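Local coordinates for protein adenosylmethionine-8-amino-7-oxononanoate aminotransferase (PDB 6ZHK) that is a pyridoxal 5'-phosphate-dependent aminotransferase that probably converts 7-keto-8-aminopelargonic acid to 7,8-diaminopelargonic acid in biotin synthesis, with S-adenosylmethionine as amino donor, at residues H23-M28 and H156-G161; V126-K131 and L333-T338. All coordinates share one frame; numbering follows the deposited sequence. Where two conformers were deposited one is given.

Contact 1. Residues H23-M28 and H156-G161; sequences HPYTQM and HGDTVG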
ATOM      1  N   HIS A  23       3.767  16.767  -0.943  1.00 14.68           N
ATOM      2  CA  HIS A  23       4.852  15.784  -0.993  1.00 13.92           C
ATOM      3  C   HIS A  23       4.920  15.016   0.319  1.00 14.94           C
ATOM      4  O   HIS A  23       4.559  15.539   1.371  1.00 15.60           O
ATOM      5  CB  HIS A  23       6.202  16.482  -1.223  1.00 14.33           C
ATOM      6  CG  HIS A  23       6.414  16.845  -2.662  1.00 15.18           C
ATOM      7  ND1 HIS A  23       7.343  16.177  -3.430  1.00 16.21           N
ATOM      8  CD2 HIS A  23       5.798  17.754  -3.461  1.00 13.01           C
ATOM      9  CE1 HIS A  23       7.317  16.646  -4.684  1.00 17.48           C
ATOM     10  NE2 HIS A  23       6.361  17.649  -4.715  1.00 17.16           N
ATOM     11  N   PRO A  24       5.387  13.740   0.272  1.00 14.35           N
ATOM     12  CA  PRO A  24       5.562  12.933   1.483  1.00 14.66           C
ATOM     13  C   PRO A  24       6.748  13.494   2.297  1.00 16.32           C
ATOM     14  O   PRO A  24       7.736  13.952   1.709  1.00 14.04           O
ATOM     15  CB  PRO A  24       5.948  11.555   0.894  1.00 14.71           C
ATOM     16  CG  PRO A  24       6.570  11.843  -0.513  1.00 13.72           C
ATOM     17  CD  PRO A  24       5.709  13.013  -0.980  1.00 14.28           C
ATOM     18  N   TYR A  25       6.645  13.418   3.633  1.00 13.48           N
ATOM     19  CA  TYR A  25       7.708  13.742   4.580  1.00 13.17           C
ATOM     20  C   TYR A  25       8.344  15.092   4.225  1.00 14.04           C
ATOM     21  O   TYR A  25       9.548  15.182   4.174  1.00 15.15           O
ATOM     22  CB  TYR A  25       8.807  12.660   4.631  1.00 14.89           C
ATOM     23  CG  TYR A  25       8.472  11.584   5.641  1.00 16.30           C
ATOM     24  CD1 TYR A  25       8.800  11.741   6.975  1.00 17.54           C
ATOM     25  CD2 TYR A  25       7.775  10.447   5.262  1.00 17.95           C
ATOM     26  CE1 TYR A  25       8.457  10.781   7.931  1.00 17.81           C
ATOM     27  CE2 TYR A  25       7.439   9.456   6.189  1.00 18.43           C
ATOM     28  CZ  TYR A  25       7.807   9.625   7.513  1.00 17.52           C
ATOM     29  OH  TYR A  25       7.459   8.687   8.451  1.00 18.08           O
ATOM     30  N   THR A  26       7.546  16.135   3.967  1.00 13.19           N
ATOM     31  CA  THR A  26       8.159  17.354   3.486  1.00 14.69           C
ATOM     32  C   THR A  26       7.374  18.557   4.021  1.00 15.77           C
ATOM     33  O   THR A  26       6.147  18.631   3.877  1.00 14.63           O
ATOM     34  CB  THR A  26       8.061  17.401   1.937  1.00 15.47           C
ATOM     35  OG1 THR A  26       8.861  16.412   1.260  1.00 15.89           O
ATOM     36  CG2 THR A  26       8.439  18.768   1.369  1.00 13.92           C
ATOM     37  N   GLN A  27       8.099  19.530   4.590  1.00 15.86           N
ATOM     38  CA  GLN A  27       7.460  20.761   5.021  1.00 15.64           C
ATOM     39  C   GLN A  27       7.264  21.603   3.770  1.00 15.42           C
ATOM     40  O   GLN A  27       8.229  22.190   3.271  1.00 15.82           O
ATOM     41  CB  GLN A  27       8.328  21.468   6.085  1.00 16.85           C
ATOM     42  CG  GLN A  27       7.879  22.873   6.407  1.00 16.43           C
ATOM     43  CD  GLN A  27       6.389  23.006   6.608  1.00 17.48           C
ATOM     44  OE1 GLN A  27       5.713  23.533   5.740  1.00 15.07           O
ATOM     45  NE2 GLN A  27       5.863  22.497   7.725  1.00 19.29           N
ATOM     46  N   MET A  28       6.010  21.723   3.307  1.00 14.88           N
ATOM     47  CA  MET A  28       5.732  22.243   1.977  1.00 15.62           C
ATOM     48  C   MET A  28       6.046  23.749   1.924  1.00 16.78           C
ATOM     49  O   MET A  28       6.328  24.274   0.853  1.00 15.31           O
ATOM     50  CB  MET A  28       4.266  21.999   1.624  1.00 16.35           C
ATOM     51  CG  MET A  28       3.973  20.495   1.212  1.00 14.97           C
ATOM     52  SD  MET A  28       5.153  19.866  -0.062  1.00 17.10           S
ATOM     53  CE  MET A  28       4.570  20.883  -1.421  1.00 17.95           C
ATOM     54  N   HIS A 156       8.463   0.997  11.105  1.00 15.94           N
ATOM     55  CA  HIS A 156       7.843  -0.061  10.323  1.00 13.65           C
ATOM     56  C   HIS A 156       6.886   0.511   9.283  1.00 15.95           C
ATOM     57  O   HIS A 156       6.286  -0.266   8.535  1.00 17.79           O
ATOM     58  CB  HIS A 156       7.154  -1.055  11.280  1.00 12.38           C
ATOM     59  CG  HIS A 156       8.202  -1.788  12.076  1.00 12.86           C
ATOM     60  ND1 HIS A 156       9.124  -2.614  11.493  1.00 13.86           N
ATOM     61  CD2 HIS A 156       8.503  -1.764  13.372  1.00 14.89           C
ATOM     62  CE1 HIS A 156       9.986  -3.053  12.394  1.00 13.54           C
ATOM     63  NE2 HIS A 156       9.585  -2.607  13.559  1.00 16.42           N
ATOM     64  N   GLY A 157       6.817   1.846   9.180  1.00 12.97           N
ATOM     65  CA  GLY A 157       5.928   2.459   8.213  1.00 13.13           C
ATOM     66  C   GLY A 157       4.957   3.415   8.884  1.00 12.07           C
ATOM     67  O   GLY A 157       4.966   3.568  10.117  1.00 12.37           O
ATOM     68  N   ASP A 158       4.014   3.930   8.078  1.00 12.60           N
ATOM     69  CA  ASP A 158       3.246   5.078   8.549  1.00 14.66           C
ATOM     70  C   ASP A 158       1.731   4.828   8.631  1.00 16.66           C
ATOM     71  O   ASP A 158       1.000   5.747   9.028  1.00 13.87           O
ATOM     72  CB  ASP A 158       3.406   6.278   7.603  1.00 17.50           C
ATOM     73  CG  ASP A 158       4.852   6.706   7.437  1.00 19.69           C
ATOM     74  OD1 ASP A 158       5.598   6.604   8.429  1.00 22.28           O
ATOM     75  OD2 ASP A 158       5.208   6.992   6.298  1.00 17.49           O
ATOM     76  N   THR A 159       1.223   3.630   8.228  1.00 14.16           N
ATOM     77  CA  THR A 159      -0.178   3.356   8.490  1.00 15.59           C
ATOM     78  C   THR A 159      -0.377   3.056   9.991  1.00 15.75           C
ATOM     79  O   THR A 159       0.584   2.914  10.740  1.00 15.58           O
ATOM     80  CB  THR A 159      -0.679   2.262   7.543  1.00 15.89           C
ATOM     81  OG1 THR A 159       0.279   1.203   7.659  1.00 15.82           O
ATOM     82  CG2 THR A 159      -0.678   2.736   6.111  1.00 15.86           C
ATOM     83  N   VAL A 160      -1.630   2.972  10.433  1.00 14.04           N
ATOM     84  CA  VAL A 160      -1.884   2.990  11.895  1.00 13.43           C
ATOM     85  C   VAL A 160      -1.272   1.766  12.590  1.00 13.26           C
ATOM     86  O   VAL A 160      -0.687   1.861  13.655  1.00 12.74           O
ATOM     87  CB  VAL A 160      -3.390   3.123  12.158  1.00 13.39           C
ATOM     88  CG1 VAL A 160      -3.767   2.848  13.606  1.00 12.88           C
ATOM     89  CG2 VAL A 160      -3.821   4.546  11.757  1.00 13.50           C
ATOM     90  N   GLY A 161      -1.446   0.584  12.005  1.00 13.10           N
ATOM     91  CA  GLY A 161      -0.822  -0.608  12.553  1.00 14.38           C
ATOM     92  C   GLY A 161       0.698  -0.533  12.589  1.00 15.37           C
ATOM     93  O   GLY A 161       1.314  -0.852  13.646  1.00 14.29           O
TER
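Asp158 OD1 takes the hydroxyl of Tyr25 over 2.8 Å (OH to OD1), and the same oxygen also accepts hydrogen bonds from Tyr155 OH and His172 NE2. Three donors therefore grip one carboxylate oxygen. The two side chains approach from opposite directions and bridge backbones whose nearest CA atoms, of Tyr25 and Asp158, are still 10.5 Å apart. OD1 lies in the plane of the phenol ring, whereas the hydroxyl reaches the carboxylate from above its plane, the two flat groups being turned 48° to each other. Asp158 OD2 comes to the ring edge, 3.3 Å from Tyr25 CE2; OD2 is itself bound by the backbone N of Gly336 of the second subunit. Asp158 points CG away from its own carbonyl carbon (chi1 -58°), which aims the carboxylate at the tyrosine. Tyr25 has left-handed backbone angles within a turn tied by Thr26 OG1 to Pro24 O at 2.7 Å, and its carbonyl O is held by Arg431. Phe171 meets its ring edge-to-face. An alanine in place of Tyr25 would probably leave OD1 with one donor fewer, held by Tyr155 and His172, and open a gap beside OD2 where the ring edge had been. Tyr25 is predicted to recognise the substrate and to stack on the adenine of S-adenosylmethionine, and Tyr155 and Arg431 are predicted substrate binders, so the bond probably ties together walls of a substrate pocket at the dimer interface, consistent with class-III aminotransferases.

Contact 2. Residues V126-K131 and L333-T338; sequences VEIAIK and LYHGHT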
ATOM      1  N   VAL A 126       3.944  -5.292   6.964  1.00 11.33           N
ATOM      2  CA  VAL A 126       4.002  -5.332   8.428  1.00 11.77           C
ATOM      3  C   VAL A 126       2.576  -5.365   9.025  1.00 11.39           C
ATOM      4  O   VAL A 126       2.292  -6.099   9.949  1.00 12.95           O
ATOM      5  CB  VAL A 126       4.820  -4.109   8.899  1.00 11.57           C
ATOM      6  CG1 VAL A 126       4.534  -3.800  10.353  1.00 12.35           C
ATOM      7  CG2 VAL A 126       6.301  -4.311   8.664  1.00 12.21           C
ATOM      8  N   GLU A 127       1.605  -4.625   8.452  1.00 11.07           N
ATOM      9  CA  GLU A 127       0.231  -4.672   8.940  1.00 11.70           C
ATOM     10  C   GLU A 127      -0.331  -6.087   8.773  1.00 11.95           C
ATOM     11  O   GLU A 127      -1.074  -6.597   9.601  1.00 12.88           O
ATOM     12  CB  GLU A 127      -0.656  -3.744   8.098  1.00 11.38           C
ATOM     13  CG  GLU A 127      -0.329  -2.252   8.271  1.00 18.09           C
ATOM     14  CD  GLU A 127      -1.255  -1.467   9.180  1.00 16.08           C
ATOM     15  OE1 GLU A 127      -2.233  -2.081   9.688  1.00 16.48           O
ATOM     16  OE2 GLU A 127      -0.983  -0.248   9.397  1.00 18.00           O
ATOM     17  N   ILE A 128       0.084  -6.775   7.715  1.00 12.01           N
ATOM     18  CA  ILE A 128      -0.404  -8.110   7.462  1.00 11.78           C
ATOM     19  C   ILE A 128       0.245  -9.074   8.450  1.00 12.10           C
ATOM     20  O   ILE A 128      -0.444  -9.972   8.981  1.00 13.82           O
ATOM     21  CB  ILE A 128      -0.106  -8.514   5.995  1.00 11.35           C
ATOM     22  CG1 ILE A 128      -1.027  -7.720   5.053  1.00 11.50           C
ATOM     23  CG2 ILE A 128      -0.254 -10.033   5.799  1.00 10.55           C
ATOM     24  CD1 ILE A 128      -0.507  -7.766   3.567  1.00 12.43           C
ATOM     25  N   ALA A 129       1.544  -8.876   8.692  1.00 11.89           N
ATOM     26  CA  ALA A 129       2.245  -9.672   9.692  1.00 10.85           C
ATOM     27  C   ALA A 129       1.544  -9.499  11.052  1.00 12.26           C
ATOM     28  O   ALA A 129       1.350 -10.459  11.790  1.00 11.71           O
ATOM     29  CB  ALA A 129       3.714  -9.276   9.776  1.00 10.19           C
ATOM     30  N   ILE A 130       1.245  -8.260  11.425  1.00 12.44           N
ATOM     31  CA  ILE A 130       0.580  -7.986  12.701  1.00 14.97           C
ATOM     32  C   ILE A 130      -0.718  -8.802  12.763  1.00 13.73           C
ATOM     33  O   ILE A 130      -1.012  -9.406  13.796  1.00 14.39           O
ATOM     34  CB  ILE A 130       0.339  -6.447  12.871  1.00 14.96           C
ATOM     35  CG1 ILE A 130       1.630  -5.728  13.259  1.00 18.99           C
ATOM     36  CG2 ILE A 130      -0.810  -6.105  13.831  1.00 17.13           C
ATOM     37  CD1 ILE A 130       1.477  -4.177  13.118  1.00 14.08           C
ATOM     38  N   LYS A 131      -1.532  -8.735  11.698  1.00 14.02           N
ATOM     39  CA  LYS A 131      -2.860  -9.317  11.712  1.00 12.65           C
ATOM     40  C   LYS A 131      -2.773 -10.831  11.733  1.00 13.99           C
ATOM     41  O   LYS A 131      -3.536 -11.475  12.439  1.00 13.45           O
ATOM     42  CB  LYS A 131      -3.750  -8.803  10.587  1.00 14.19           C
ATOM     43  CG  LYS A 131      -4.016  -7.289  10.648  1.00 12.57           C
ATOM     44  CD  LYS A 131      -4.843  -6.837   9.467  1.00 12.56           C
ATOM     45  CE  LYS A 131      -6.057  -7.727   9.158  1.00 13.47           C
ATOM     46  NZ  LYS A 131      -6.880  -7.128   8.067  1.00 11.16           N
ATOM     47  N   LEU A 333      -7.983 -15.544   6.409  1.00 12.78           N
ATOM     48  CA  LEU A 333      -7.486 -14.198   6.690  1.00 12.54           C
ATOM     49  C   LEU A 333      -8.198 -13.269   5.707  1.00 11.74           C
ATOM     50  O   LEU A 333      -7.982 -13.331   4.473  1.00 12.07           O
ATOM     51  CB  LEU A 333      -5.996 -14.210   6.413  1.00 13.25           C
ATOM     52  CG  LEU A 333      -5.342 -12.832   6.647  1.00 15.89           C
ATOM     53  CD1 LEU A 333      -5.476 -12.426   8.084  1.00 16.73           C
ATOM     54  CD2 LEU A 333      -3.842 -12.883   6.314  1.00 20.01           C
ATOM     55  N   TYR A 334      -9.122 -12.476   6.235  1.00 12.29           N
ATOM     56  CA  TYR A 334      -9.899 -11.628   5.353  1.00 14.34           C
ATOM     57  C   TYR A 334      -9.087 -10.347   5.070  1.00 15.38           C
ATOM     58  O   TYR A 334      -9.428  -9.255   5.510  1.00 18.04           O
ATOM     59  CB  TYR A 334     -11.229 -11.276   6.029  1.00 13.99           C
ATOM     60  CG  TYR A 334     -12.259 -12.383   6.092  1.00 16.63           C
ATOM     61  CD1 TYR A 334     -12.932 -12.845   4.957  1.00 17.28           C
ATOM     62  CD2 TYR A 334     -12.593 -12.954   7.305  1.00 17.89           C
ATOM     63  CE1 TYR A 334     -13.858 -13.887   5.016  1.00 18.59           C
ATOM     64  CE2 TYR A 334     -13.492 -14.016   7.377  1.00 17.26           C
ATOM     65  CZ  TYR A 334     -14.152 -14.456   6.242  1.00 18.05           C
ATOM     66  OH  TYR A 334     -15.108 -15.440   6.348  1.00 19.14           O
ATOM     67  N   HIS A 335      -8.043 -10.477   4.242  1.00 15.13           N
ATOM     68  CA  HIS A 335      -7.153  -9.355   3.958  1.00 13.44           C
ATOM     69  C   HIS A 335      -6.744  -9.536   2.500  1.00 14.21           C
ATOM     70  O   HIS A 335      -6.598 -10.654   2.008  1.00 11.75           O
ATOM     71  CB  HIS A 335      -5.875  -9.454   4.819  1.00 12.19           C
ATOM     72  CG  HIS A 335      -5.090  -8.201   4.776  1.00 12.45           C
ATOM     73  ND1 HIS A 335      -5.129  -7.294   5.795  1.00 13.59           N
ATOM     74  CD2 HIS A 335      -4.297  -7.666   3.817  1.00 12.54           C
ATOM     75  CE1 HIS A 335      -4.350  -6.268   5.495  1.00 12.94           C
ATOM     76  NE2 HIS A 335      -3.849  -6.489   4.304  1.00 13.39           N
ATOM     77  N   GLY A 336      -6.556  -8.431   1.808  1.00 14.78           N
ATOM     78  CA  GLY A 336      -5.965  -8.504   0.479  1.00 15.96           C
ATOM     79  C   GLY A 336      -6.492  -7.372  -0.364  1.00 21.34           C
ATOM     80  O   GLY A 336      -7.669  -7.396  -0.679  1.00 21.45           O
ATOM     81  N   HIS A 337      -5.629  -6.425  -0.749  1.00 20.59           N
ATOM     82  CA  HIS A 337      -6.225  -5.380  -1.559  1.00 23.49           C
ATOM     83  C   HIS A 337      -6.167  -5.767  -3.031  1.00 22.00           C
ATOM     84  O   HIS A 337      -5.527  -6.767  -3.362  1.00 17.88           O
ATOM     85  CB  HIS A 337      -5.660  -3.989  -1.239  1.00 22.73           C
ATOM     86  CG  HIS A 337      -6.632  -2.841  -1.321  0.50 26.05           C
ATOM     87  ND1 HIS A 337      -7.928  -2.979  -1.771  0.50 26.67           N
ATOM     88  CD2 HIS A 337      -6.477  -1.533  -1.031  0.50 21.33           C
ATOM     89  CE1 HIS A 337      -8.535  -1.815  -1.743  0.50 30.92           C
ATOM     90  NE2 HIS A 337      -7.660  -0.919  -1.310  0.50 31.83           N
ATOM     91  N   THR A 338      -6.843  -4.922  -3.838  1.00 17.90           N
ATOM     92  CA  THR A 338      -7.066  -5.091  -5.254  1.00 18.84           C
ATOM     93  C   THR A 338      -5.824  -5.669  -5.938  1.00 15.99           C
ATOM     94  O   THR A 338      -5.943  -6.605  -6.721  1.00 16.07           O
ATOM     95  CB  THR A 338      -7.362  -3.720  -5.877  1.00 18.65           C
ATOM     96  OG1 THR A 338      -8.428  -3.214  -5.072  1.00 21.12           O
ATOM     97  CG2 THR A 338      -7.795  -3.831  -7.320  1.00 18.00           C
TER
HETATM   98  O   HOH W   1      -9.189  -8.935   8.071  1.00 19.18           O
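With CG anti to the backbone N (chi1 -168°), His335 extends its imidazole from the loop toward helix 122-140, where Lys131, its chain bent at chi3 (46°), turns NZ to the ring. NZ donates to His335 ND1 at 2.9 Å, lying close to the ring plane, and the two side chains cross at about a right angle. One turn back on the helix, Ile128 covers a face of the same imidazole: its CG1 stands 3.6 Å from the ring centroid in a CH-pi contact, displaced toward the NE2 rim, and CD1 follows at 3.7 Å from NE2. Held at its edge and over one face, the ring is probably restrained from turning. A water accepts from Lys131 NZ at 2.9 Å and lies 2.6 Å from Tyr334 O, bridging the two. NZ also donates to Asp158 O of the second subunit. Tyr334 is the centre of an inverse gamma turn and sends its hydroxyl to Tyr411 of the second subunit. Thr338 OG1 bonds Lys301 NZ of that subunit, the lysine predicted to carry the cofactor, though none is bound to it here, and Gly336 is a predicted substrate binder: a loop reaching into the partner's active site, as in fold-type I aminotransferase dimers.

In the fold
Both contacts lie at the dimer interface, their centres about 20 Å apart. Contact 2 is fully buried and sets a loop against helix 122-140; contact 1 is partly buried and joins the loop between helices 10-20 and 28-33 to the loop leading into helix 160-165 through a single side-chain bond. Their chemistry differs accordingly: a carboxylate surrounded by donors beside the predicted substrate site, against an imidazole held by an ammonium group and an aliphatic branch. Within one chain they adjoin where Thr159 OG1 probably hydrogen-bonds Glu127 OE2 at 2.6 Å. Across the dimer they interlock, since residues 156-161 of one subunit bond both segments of contact 2 in the other.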